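PDB 2FNU: UDP-4-amino-4,6-dideoxy-N-acetyl-beta-L-altrosamine transaminase from Helicobacter pylori, which catalyses the PLP-dependent transamination of a UDP-4-keto-hexose to a UDP-4-amino sugar, the second step in making pseudaminic acid for flagellin modification. Local coordinates for residues P81-A86 and V126-A131; G102-N105 and I109-L112; Y316-Q321 and D339-E344. All coordinates share one frame; numbering follows the deposited sequence.

Contact 1: residues P81-A86 and V126-A131. With PMP (4'-deoxy-4'-aminopyridoxal-5'-phosphate), chain E; UD1 (uridine-diphosphate-N-acetylglucosamine), chain F.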
loop_
_atom_site.group_PDB
_atom_site.type_symbol
_atom_site.label_atom_id
_atom_site.label_comp_id
_atom_site.label_asym_id
_atom_site.label_seq_id
_atom_site.Cartn_x
_atom_site.Cartn_y
_atom_site.Cartn_z
ATOM N N PRO B 81 25.029 -1.485 -1.059
ATOM C CA PRO B 81 24.707 -1.661 0.353
ATOM C C PRO B 81 24.330 -0.346 1.037
ATOM O O PRO B 81 23.878 -0.378 2.169
ATOM C CB PRO B 81 26.023 -2.198 0.936
ATOM C CG PRO B 81 27.090 -1.550 0.106
ATOM C CD PRO B 81 26.485 -1.468 -1.305
ATOM N N ILE B 82 24.562 0.784 0.363
ATOM C CA ILE B 82 24.223 2.108 0.924
ATOM C C ILE B 82 22.917 2.575 0.303
ATOM O O ILE B 82 22.887 3.354 -0.659
ATOM C CB ILE B 82 25.381 3.141 0.764
ATOM C CG1 ILE B 82 26.647 2.626 1.467
ATOM C CG2 ILE B 82 25.007 4.500 1.369
ATOM C CD1 ILE B 82 26.456 2.316 2.984
ATOM N N SER B 83 21.834 2.029 0.846
ATOM C CA SER B 83 20.482 2.434 0.466
ATOM C C SER B 83 19.583 2.153 1.626
ATOM O O SER B 83 20.007 1.503 2.599
ATOM C CB SER B 83 19.964 1.654 -0.744
ATOM O OG SER B 83 18.753 2.268 -1.172
ATOM N N PHE B 84 18.347 2.633 1.543
ATOM C CA PHE B 84 17.366 2.190 2.533
ATOM C C PHE B 84 17.092 0.700 2.343
ATOM O O PHE B 84 17.163 0.198 1.229
ATOM C CB PHE B 84 16.069 2.988 2.429
ATOM C CG PHE B 84 15.097 2.684 3.533
ATOM C CD1 PHE B 84 15.432 2.953 4.851
ATOM C CD2 PHE B 84 13.891 2.060 3.258
ATOM C CE1 PHE B 84 14.549 2.639 5.895
ATOM C CE2 PHE B 84 12.991 1.743 4.292
ATOM C CZ PHE B 84 13.332 2.028 5.607
ATOM N N VAL B 85 16.779 -0.008 3.430
ATOM C CA VAL B 85 16.684 -1.464 3.351
ATOM C C VAL B 85 15.668 -1.962 2.310
ATOM O O VAL B 85 15.825 -3.062 1.744
ATOM C CB VAL B 85 16.418 -2.075 4.753
ATOM C CG1 VAL B 85 14.963 -1.807 5.203
ATOM C CG2 VAL B 85 16.736 -3.564 4.783
ATOM N N ALA B 86 14.638 -1.166 2.039
ATOM C CA ALA B 86 13.600 -1.583 1.086
ATOM C C ALA B 86 14.161 -1.996 -0.269
ATOM O O ALA B 86 13.609 -2.879 -0.916
ATOM C CB ALA B 86 12.566 -0.465 0.890
ATOM N N VAL B 126 20.728 -3.042 -9.754
ATOM C CA VAL B 126 19.861 -1.991 -9.199
ATOM C C VAL B 126 20.752 -0.932 -8.545
ATOM O O VAL B 126 21.396 -1.211 -7.532
ATOM C CB VAL B 126 18.877 -2.541 -8.130
ATOM C CG1 VAL B 126 18.093 -1.378 -7.474
ATOM C CG2 VAL B 126 17.923 -3.559 -8.754
ATOM N N SER B 127 20.798 0.262 -9.136
ATOM C CA SER B 127 21.535 1.383 -8.552
ATOM C C SER B 127 20.574 2.289 -7.777
ATOM O O SER B 127 19.353 2.206 -7.955
ATOM C CB SER B 127 22.254 2.195 -9.640
ATOM O OG SER B 127 21.320 2.668 -10.610
ATOM N N VAL B 128 21.151 3.152 -6.948
ATOM C CA VAL B 128 20.402 4.136 -6.164
ATOM C C VAL B 128 21.058 5.506 -6.347
ATOM O O VAL B 128 22.287 5.637 -6.232
ATOM C CB VAL B 128 20.464 3.776 -4.666
ATOM C CG1 VAL B 128 19.852 4.888 -3.788
ATOM C CG2 VAL B 128 19.742 2.451 -4.439
ATOM N N ASP B 129 20.248 6.532 -6.610
ATOM C CA ASP B 129 20.781 7.889 -6.746
ATOM C C ASP B 129 20.836 8.462 -5.339
ATOM O O ASP B 129 19.872 9.063 -4.850
ATOM C CB ASP B 129 19.882 8.708 -7.664
ATOM C CG ASP B 129 19.749 8.089 -9.039
ATOM O OD1 ASP B 129 20.777 7.622 -9.593
ATOM O OD2 ASP B 129 18.618 8.038 -9.557
ATOM N N TYR B 130 21.969 8.252 -4.670
ATOM C CA TYR B 130 22.069 8.610 -3.264
ATOM C C TYR B 130 21.989 10.122 -3.070
ATOM O O TYR B 130 22.751 10.877 -3.684
ATOM C CB TYR B 130 23.379 8.070 -2.686
ATOM C CG TYR B 130 23.581 8.448 -1.238
ATOM C CD1 TYR B 130 24.257 9.615 -0.901
ATOM C CD2 TYR B 130 23.088 7.646 -0.223
ATOM C CE1 TYR B 130 24.440 9.985 0.417
ATOM C CE2 TYR B 130 23.264 7.998 1.115
ATOM C CZ TYR B 130 23.933 9.177 1.417
ATOM O OH TYR B 130 24.133 9.537 2.733
ATOM N N ALA B 131 21.074 10.535 -2.175
ATOM C CA ALA B 131 20.833 11.945 -1.841
ATOM C C ALA B 131 20.213 12.739 -2.974
ATOM O O ALA B 131 20.011 13.945 -2.840
ATOM C CB ALA B 131 22.125 12.645 -1.326
HETATM N N1 PMP E . 14.446 3.411 -1.644
HETATM C C2 PMP E . 15.114 4.452 -1.052
HETATM C C2A PMP E . 16.476 4.832 -1.584
HETATM C C3 PMP E . 14.513 5.135 0.014
HETATM O O3 PMP E . 15.145 6.195 0.598
HETATM C C4 PMP E . 13.241 4.742 0.493
HETATM C C4A PMP E . 12.606 5.404 1.697
HETATM N N4A PMP E . 13.583 5.835 2.673
HETATM C C5 PMP E . 12.558 3.718 -0.172
HETATM C C6 PMP E . 13.160 3.112 -1.273
HETATM C C5A PMP E . 11.172 3.270 0.256
HETATM O O4P PMP E . 10.264 4.259 -0.191
HETATM P P PMP E . 8.816 4.394 0.513
HETATM O O1P PMP E . 9.065 5.051 1.851
HETATM O O2P PMP E . 8.041 5.312 -0.383
HETATM O O3P PMP E . 8.183 3.033 0.614
HETATM C "C1'" UD1 F . 13.298 5.828 6.155
HETATM C "C2'" UD1 F . 14.577 6.295 5.438
HETATM C "C3'" UD1 F . 14.288 7.279 4.309
HETATM C "C4'" UD1 F . 13.151 6.766 3.416
HETATM C "C5'" UD1 F . 11.911 6.271 4.185
HETATM C "C6'" UD1 F . 11.030 7.425 4.671
HETATM C "C7'" UD1 F . 16.496 6.207 6.986
HETATM C "C8'" UD1 F . 17.256 6.884 8.095
HETATM N "N2'" UD1 F . 15.496 6.885 6.411
HETATM O "O1'" UD1 F . 12.785 6.870 6.987
HETATM O "O3'" UD1 F . 15.471 7.461 3.496
HETATM O "O5'" UD1 F . 12.270 5.376 5.251
HETATM O "O7'" UD1 F . 16.797 5.092 6.634
HETATM N N1 UD1 F . 8.990 13.415 9.238
HETATM C C2 UD1 F . 8.122 14.501 9.008
HETATM N N3 UD1 F . 6.881 14.280 8.547
HETATM C C4 UD1 F . 6.430 13.041 8.304
HETATM C C5 UD1 F . 7.239 11.923 8.511
HETATM C C6 UD1 F . 8.531 12.101 8.988
HETATM O O2 UD1 F . 8.519 15.671 9.234
HETATM O O4 UD1 F . 5.269 12.889 7.879
HETATM C C1B UD1 F . 10.345 13.688 9.759
HETATM C C2B UD1 F . 10.257 13.710 11.279
HETATM O "O2'" UD1 F . 11.045 14.794 11.779
HETATM C C3B UD1 F . 10.843 12.382 11.706
HETATM C C4B UD1 F . 11.834 12.085 10.601
HETATM O O4B UD1 F . 11.278 12.657 9.411
HETATM O O3B UD1 F . 11.490 12.432 12.984
HETATM C C5B UD1 F . 12.004 10.589 10.431
HETATM O O5B UD1 F . 12.938 10.375 9.382
HETATM P PA UD1 F . 13.668 8.940 9.270
HETATM O O1A UD1 F . 14.462 8.917 7.972
HETATM O O2A UD1 F . 14.374 8.668 10.587
HETATM O O3A UD1 F . 12.327 8.041 9.150
HETATM P PB UD1 F . 12.284 6.562 8.495
HETATM O O1B UD1 F . 13.306 5.666 9.179
HETATM O O2B UD1 F . 10.820 6.153 8.419
#
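Val128 lays its CG2 methyl against the hydroxyl of Ser83, with CG2 3.4 Å from OG. Its other methyl, CG1, anti to the backbone N (chi1 172°), touches both that OG and the 2-methyl carbon C2A of PMP, 4.0 Å from the latter. Ser83 OG lies 3.5 Å from that C2A, so serine and valine together flank the methyl substituent of the cofactor ring. The hydroxyl's polar partner is Thr87 OG1, in helix 86-93.

Beside this pair, Ile82 CG2 rests 3.9 Å from Tyr130 CE2, the methyl meeting the ring at a slant. Tyr130 is tied down at its far end by a hydrogen bond from OH to the carbonyl of His315, and Phe340 packs edge-to-face with its ring.

The Phe84 ring takes no part in the contact with 126-131 and lies in the active site, one face against PMP N4A and the UD1 sugar, which the N4A-C4' bond of the external aldimine joins. His210 of the second subunit meets the same ring edge-to-face.

Between the two segments the contact is wholly van der Waals and buried, consistent with shape, rather than a polar bond between them, fitting Ser83 and Val128 to the 2-methyl group.

Contact 2: residues G102-N105 and I109-L112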
loop_
_atom_site.group_PDB
_atom_site.type_symbol
_atom_site.label_atom_id
_atom_site.label_comp_id
_atom_site.label_asym_id
_atom_site.label_seq_id
_atom_site.Cartn_x
_atom_site.Cartn_y
_atom_site.Cartn_z
ATOM N N GLY B 102 30.878 -2.335 -4.100
ATOM C CA GLY B 102 31.478 -1.177 -3.456
ATOM C C GLY B 102 30.822 0.123 -3.895
ATOM O O GLY B 102 30.124 0.186 -4.924
ATOM N N ILE B 103 31.049 1.171 -3.111
ATOM C CA ILE B 103 30.523 2.492 -3.415
ATOM C C ILE B 103 31.664 3.510 -3.512
ATOM O O ILE B 103 32.821 3.212 -3.199
ATOM C CB ILE B 103 29.484 2.961 -2.374
ATOM C CG1 ILE B 103 30.117 3.071 -0.981
ATOM C CG2 ILE B 103 28.247 2.033 -2.349
ATOM C CD1 ILE B 103 29.553 4.241 -0.188
ATOM N N LYS B 104 31.314 4.722 -3.938
ATOM C CA LYS B 104 32.276 5.804 -4.062
ATOM C C LYS B 104 32.162 6.806 -2.932
ATOM O O LYS B 104 31.269 6.710 -2.083
ATOM C CB LYS B 104 32.031 6.517 -5.384
ATOM C CG LYS B 104 32.169 5.599 -6.615
ATOM C CD LYS B 104 31.912 6.333 -7.925
ATOM C CE LYS B 104 30.465 6.827 -8.041
ATOM N NZ LYS B 104 30.236 7.422 -9.407
ATOM N N ASN B 105 33.053 7.798 -2.944
ATOM C CA ASN B 105 33.054 8.813 -1.904
ATOM C C ASN B 105 31.757 9.613 -1.813
ATOM O O ASN B 105 31.464 10.186 -0.771
ATOM C CB ASN B 105 34.235 9.759 -2.107
ATOM C CG ASN B 105 35.570 9.073 -1.895
ATOM O OD1 ASN B 105 35.794 8.414 -0.872
ATOM N ND2 ASN B 105 36.471 9.226 -2.863
ATOM N N ILE B 109 26.856 3.869 -6.004
ATOM C CA ILE B 109 27.446 2.589 -6.389
ATOM C C ILE B 109 28.651 2.854 -7.311
ATOM O O ILE B 109 28.613 3.751 -8.145
ATOM C CB ILE B 109 26.364 1.695 -7.063
ATOM C CG1 ILE B 109 26.761 0.215 -7.077
ATOM C CG2 ILE B 109 26.023 2.174 -8.488
ATOM C CD1 ILE B 109 25.629 -0.712 -7.554
ATOM N N ASP B 110 29.730 2.092 -7.115
ATOM C CA ASP B 110 30.949 2.292 -7.898
ATOM C C ASP B 110 30.845 1.578 -9.243
ATOM O O ASP B 110 30.993 0.362 -9.310
ATOM C CB ASP B 110 32.149 1.788 -7.090
ATOM C CG ASP B 110 33.478 2.009 -7.799
ATOM O OD1 ASP B 110 34.514 1.618 -7.198
ATOM O OD2 ASP B 110 33.479 2.563 -8.930
ATOM N N GLU B 111 30.593 2.335 -10.312
ATOM C CA GLU B 111 30.355 1.738 -11.626
ATOM C C GLU B 111 31.577 0.968 -12.139
ATOM O O GLU B 111 31.437 0.079 -13.013
ATOM C CB GLU B 111 29.884 2.795 -12.644
ATOM C CG GLU B 111 30.950 3.816 -13.064
ATOM C CD GLU B 111 31.238 4.932 -12.058
ATOM O OE1 GLU B 111 30.497 5.105 -11.057
ATOM O OE2 GLU B 111 32.206 5.692 -12.287
ATOM N N LEU B 112 32.750 1.299 -11.588
ATOM C CA LEU B 112 34.003 0.606 -11.992
ATOM C C LEU B 112 34.222 -0.715 -11.255
ATOM O O LEU B 112 35.150 -1.471 -11.587
ATOM C CB LEU B 112 35.225 1.512 -11.791
ATOM C CG LEU B 112 35.234 2.833 -12.569
ATOM C CD1 LEU B 112 36.549 3.560 -12.341
ATOM C CD2 LEU B 112 34.973 2.615 -14.057
HETATM O O HOH W 1 34.321 1.023 -4.498
HETATM O O HOH W 2 32.907 8.105 -10.947
#
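Gly102 makes the backbone link to Asp110: its carbonyl O accepts from Asp110 N at 2.9 Å, a nearly straight bond with 164° at the hydrogen. The donor stands 26° off the carbonyl plane, and Asp110 CB comes within 3.4 Å of the same oxygen.

Ile103 follows and forms a single beta bridge with Ile109, closing a loop of the five residues between them. Both side chains start away from the opposing backbone, though Ile103 CG2 still comes within 4.2 Å of Ile109 CA. The carbonyl of Ile103 is joined to Asp110 OD1 by a water that donates to both oxygens.

Lys104 supplies the main side-chain grip. Its CG lies over Asp110, 3.8 Å from CB, and the chain then bends at chi3 (-65°) to bring NZ to Glu111. There NZ and OE1 form a 2.9 Å salt bridge on the syn lone pair of the carboxylate, the two side chains meeting at about a right angle. A second water accepts from NZ and donates to Glu111 OE2, so both carboxylate oxygens are engaged.

Asp110 OD2 accepts from Leu112 N in an Asx turn, the N-H meeting OD2 from above the carboxylate plane.

This bridged loop lies in the connection between strands 97-100 and 122-128. Glu111 packs on Ser139 and Val140 of helix 137-146, while Ile103 N bonds to Ser336 OG of helix 335-343.

Contact 3: residues Y316-Q321 and D339-E344. With UD1 (uridine-diphosphate-N-acetylglucosamine), chain F.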
loop_
_atom_site.group_PDB
_atom_site.type_symbol
_atom_site.label_atom_id
_atom_site.label_comp_id
_atom_site.label_asym_id
_atom_site.label_seq_id
_atom_site.Cartn_x
_atom_site.Cartn_y
_atom_site.Cartn_z
ATOM N N TYR B 316 23.522 5.474 5.102
ATOM C CA TYR B 316 22.694 4.431 5.701
ATOM C C TYR B 316 23.610 3.372 6.303
ATOM O O TYR B 316 24.748 3.189 5.848
ATOM C CB TYR B 316 21.885 3.700 4.617
ATOM C CG TYR B 316 20.818 4.510 3.946
ATOM C CD1 TYR B 316 21.055 5.110 2.709
ATOM C CD2 TYR B 316 19.562 4.674 4.540
ATOM C CE1 TYR B 316 20.058 5.851 2.076
ATOM C CE2 TYR B 316 18.548 5.426 3.916
ATOM C CZ TYR B 316 18.824 6.016 2.694
ATOM O OH TYR B 316 17.835 6.747 2.084
ATOM N N LYS B 317 23.102 2.628 7.277
ATOM C CA LYS B 317 23.757 1.388 7.707
ATOM C C LYS B 317 23.902 0.449 6.504
ATOM O O LYS B 317 22.940 0.225 5.785
ATOM C CB LYS B 317 22.921 0.728 8.806
ATOM C CG LYS B 317 23.398 -0.613 9.328
ATOM C CD LYS B 317 22.563 -0.932 10.577
ATOM C CE LYS B 317 22.868 -2.267 11.200
ATOM N NZ LYS B 317 22.111 -2.354 12.499
ATOM N N PRO B 318 25.113 -0.077 6.258
ATOM C CA PRO B 318 25.249 -1.028 5.152
ATOM C C PRO B 318 24.242 -2.158 5.301
ATOM O O PRO B 318 24.150 -2.761 6.365
ATOM C CB PRO B 318 26.694 -1.527 5.300
ATOM C CG PRO B 318 27.428 -0.296 5.901
ATOM C CD PRO B 318 26.412 0.218 6.902
ATOM N N ILE B 319 23.487 -2.446 4.242
ATOM C CA ILE B 319 22.359 -3.374 4.344
ATOM C C ILE B 319 22.771 -4.767 4.817
ATOM O O ILE B 319 22.040 -5.430 5.565
ATOM C CB ILE B 319 21.573 -3.437 3.007
ATOM C CG1 ILE B 319 20.860 -2.099 2.746
ATOM C CG2 ILE B 319 20.585 -4.590 2.988
ATOM C CD1 ILE B 319 20.349 -1.942 1.306
ATOM N N TYR B 320 23.957 -5.196 4.402
ATOM C CA TYR B 320 24.426 -6.560 4.758
ATOM C C TYR B 320 24.714 -6.698 6.266
ATOM O O TYR B 320 24.941 -7.811 6.737
ATOM C CB TYR B 320 25.656 -6.953 3.923
ATOM C CG TYR B 320 26.822 -5.985 4.076
ATOM C CD1 TYR B 320 27.164 -5.104 3.043
ATOM C CD2 TYR B 320 27.561 -5.930 5.259
ATOM C CE1 TYR B 320 28.223 -4.200 3.187
ATOM C CE2 TYR B 320 28.624 -5.013 5.416
ATOM C CZ TYR B 320 28.949 -4.160 4.362
ATOM O OH TYR B 320 29.976 -3.253 4.498
ATOM N N GLN B 321 24.735 -5.582 6.999
ATOM C CA GLN B 321 24.921 -5.604 8.457
ATOM C C GLN B 321 23.664 -6.034 9.221
ATOM O O GLN B 321 23.755 -6.404 10.407
ATOM C CB GLN B 321 25.344 -4.221 8.992
ATOM C CG GLN B 321 26.771 -3.758 8.707
ATOM C CD GLN B 321 27.187 -2.540 9.584
ATOM O OE1 GLN B 321 26.514 -2.193 10.576
ATOM N NE2 GLN B 321 28.309 -1.908 9.228
ATOM N N ASP B 339 33.287 2.767 5.718
ATOM C CA ASP B 339 33.867 4.107 5.899
ATOM C C ASP B 339 32.823 5.185 5.624
ATOM O O ASP B 339 32.734 6.154 6.379
ATOM C CB ASP B 339 35.086 4.350 4.991
ATOM C CG ASP B 339 36.320 3.531 5.394
ATOM O OD1 ASP B 339 36.357 2.939 6.492
ATOM O OD2 ASP B 339 37.244 3.474 4.566
ATOM N N PHE B 340 32.028 5.011 4.556
ATOM C CA PHE B 340 31.004 6.005 4.244
ATOM C C PHE B 340 29.976 6.118 5.378
ATOM O O PHE B 340 29.631 7.213 5.830
ATOM C CB PHE B 340 30.296 5.659 2.928
ATOM C CG PHE B 340 29.335 6.723 2.482
ATOM C CD1 PHE B 340 29.768 7.779 1.696
ATOM C CD2 PHE B 340 27.992 6.673 2.870
ATOM C CE1 PHE B 340 28.858 8.782 1.306
ATOM C CE2 PHE B 340 27.087 7.658 2.483
ATOM C CZ PHE B 340 27.527 8.713 1.701
ATOM N N TYR B 341 29.469 4.974 5.826
ATOM C CA TYR B 341 28.506 4.964 6.936
ATOM C C TYR B 341 29.076 5.627 8.190
ATOM O O TYR B 341 28.398 6.413 8.847
ATOM C CB TYR B 341 28.125 3.520 7.227
ATOM C CG TYR B 341 27.293 3.265 8.460
ATOM C CD1 TYR B 341 26.087 3.926 8.673
ATOM C CD2 TYR B 341 27.690 2.297 9.384
ATOM C CE1 TYR B 341 25.301 3.650 9.814
ATOM C CE2 TYR B 341 26.913 2.006 10.517
ATOM C CZ TYR B 341 25.734 2.687 10.722
ATOM O OH TYR B 341 24.963 2.381 11.821
ATOM N N HIS B 342 30.325 5.319 8.522
ATOM C CA HIS B 342 30.917 5.901 9.719
ATOM C C HIS B 342 31.043 7.407 9.573
ATOM O O HIS B 342 30.829 8.142 10.528
ATOM C CB HIS B 342 32.266 5.255 10.028
ATOM C CG HIS B 342 32.151 3.805 10.366
ATOM N ND1 HIS B 342 33.177 2.909 10.161
ATOM C CD2 HIS B 342 31.127 3.093 10.891
ATOM C CE1 HIS B 342 32.791 1.706 10.545
ATOM N NE2 HIS B 342 31.553 1.789 10.990
ATOM N N ALA B 343 31.331 7.858 8.357
ATOM C CA ALA B 343 31.599 9.284 8.119
ATOM C C ALA B 343 30.340 10.142 7.971
ATOM O O ALA B 343 30.351 11.343 8.273
ATOM C CB ALA B 343 32.479 9.457 6.884
ATOM N N GLU B 344 29.243 9.550 7.500
ATOM C CA GLU B 344 28.147 10.385 6.990
ATOM C C GLU B 344 27.158 10.897 8.038
ATOM O O GLU B 344 26.732 10.165 8.939
ATOM C CB GLU B 344 27.369 9.614 5.909
ATOM C CG GLU B 344 26.491 10.500 4.997
ATOM C CD GLU B 344 25.096 10.815 5.555
ATOM O OE1 GLU B 344 24.603 10.096 6.464
ATOM O OE2 GLU B 344 24.490 11.804 5.049
HETATM C "C1'" UD1 F . 13.298 5.828 6.155
HETATM C "C2'" UD1 F . 14.577 6.295 5.438
HETATM C "C3'" UD1 F . 14.288 7.279 4.309
HETATM C "C4'" UD1 F . 13.151 6.766 3.416
HETATM C "C5'" UD1 F . 11.911 6.271 4.185
HETATM C "C6'" UD1 F . 11.030 7.425 4.671
HETATM C "C7'" UD1 F . 16.496 6.207 6.986
HETATM C "C8'" UD1 F . 17.256 6.884 8.095
HETATM N "N2'" UD1 F . 15.496 6.885 6.411
HETATM O "O1'" UD1 F . 12.785 6.870 6.987
HETATM O "O3'" UD1 F . 15.471 7.461 3.496
HETATM O "O5'" UD1 F . 12.270 5.376 5.251
HETATM O "O7'" UD1 F . 16.797 5.092 6.634
HETATM N N1 UD1 F . 8.990 13.415 9.238
HETATM C C2 UD1 F . 8.122 14.501 9.008
HETATM N N3 UD1 F . 6.881 14.280 8.547
HETATM C C4 UD1 F . 6.430 13.041 8.304
HETATM C C5 UD1 F . 7.239 11.923 8.511
HETATM C C6 UD1 F . 8.531 12.101 8.988
HETATM O O2 UD1 F . 8.519 15.671 9.234
HETATM O O4 UD1 F . 5.269 12.889 7.879
HETATM C C1B UD1 F . 10.345 13.688 9.759
HETATM C C2B UD1 F . 10.257 13.710 11.279
HETATM O "O2'" UD1 F . 11.045 14.794 11.779
HETATM C C3B UD1 F . 10.843 12.382 11.706
HETATM C C4B UD1 F . 11.834 12.085 10.601
HETATM O O4B UD1 F . 11.278 12.657 9.411
HETATM O O3B UD1 F . 11.490 12.432 12.984
HETATM C C5B UD1 F . 12.004 10.589 10.431
HETATM O O5B UD1 F . 12.938 10.375 9.382
HETATM P PA UD1 F . 13.668 8.940 9.270
HETATM O O1A UD1 F . 14.462 8.917 7.972
HETATM O O2A UD1 F . 14.374 8.668 10.587
HETATM O O3A UD1 F . 12.327 8.041 9.150
HETATM P PB UD1 F . 12.284 6.562 8.495
HETATM O O1B UD1 F . 13.306 5.666 9.179
HETATM O O2B UD1 F . 10.820 6.153 8.419
HETATM O O HOH W 3 29.879 -0.406 10.965
HETATM O O HOH W 4 25.735 0.026 12.987
#
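Tyr341 lies against the Tyr316 carbonyl, Lys317 CA and CB, and the Pro318 ring, packing helix 335-343 against a substrate-binding loop of this fold type I, DegT/DnrJ/EryC1-family aminotransferase.

Two CH-pi contacts carry the packing, both over a face of the Tyr341 ring. Lys317 CA sits 3.7 Å from the ring centroid, 22° off the normal, and Pro318 CD lies 3.9 Å from it. A chi1 of 172° sets the Tyr341 ring opposite its own backbone N and across the loop, and the start of the Lys317 side chain runs beside it in the same direction. The carbonyl O of Tyr316 approaches Tyr341 CD1 obliquely at 3.2 Å.

Polar links between the segments run through water. One molecule accepts from Gln321 NE2 and also bonds to His342 NE2; another sits 2.7 Å from Tyr341 OH and reaches Gln321 OE1 weakly. Gln321 NE2 has a direct partner too, Glu338 of the same helix. Lys317, extended beyond CG, carries NZ to a salt bridge with Glu219 of the second subunit, so the loop also meets the dimer interface.

Ligand bonds come from Tyr316, which follows a cis peptide and turns its side chain away from the helix toward the active site. Tyr316 OH donates to UD1 O3' at 2.8 Å and is bonded to PMP O3 as well, so one hydroxyl bridges two oxygens of the external aldimine. The acetamido oxygen O7' of UD1 lies at the edge of the Tyr316 ring, 3.3 Å from CE2.

The three contacts form a compact cluster, their centres 11 to 13 Å apart. Along the chain, contact 2 falls between the two segments of contact 1, and contact 3 comes later. Contact 1 lies at the end of central-sheet strand 122-128 and in the loop after strand 76-79; contact 2 occupies the connection from edge strand 97-100 to strand 122-128. Ile103 joins contact 2 to both others: its CD1 packs 3.7 Å from Ile82 CG1 and 3.5 Å from Phe340 CB. Pro81 O and Ile319 N, 3.0 Å apart, probably hydrogen-bond contacts 1 and 3 together. These two bring Phe84 and Tyr316 to the joined cofactor and sugar, while contact 2 packs behind them through Ile103.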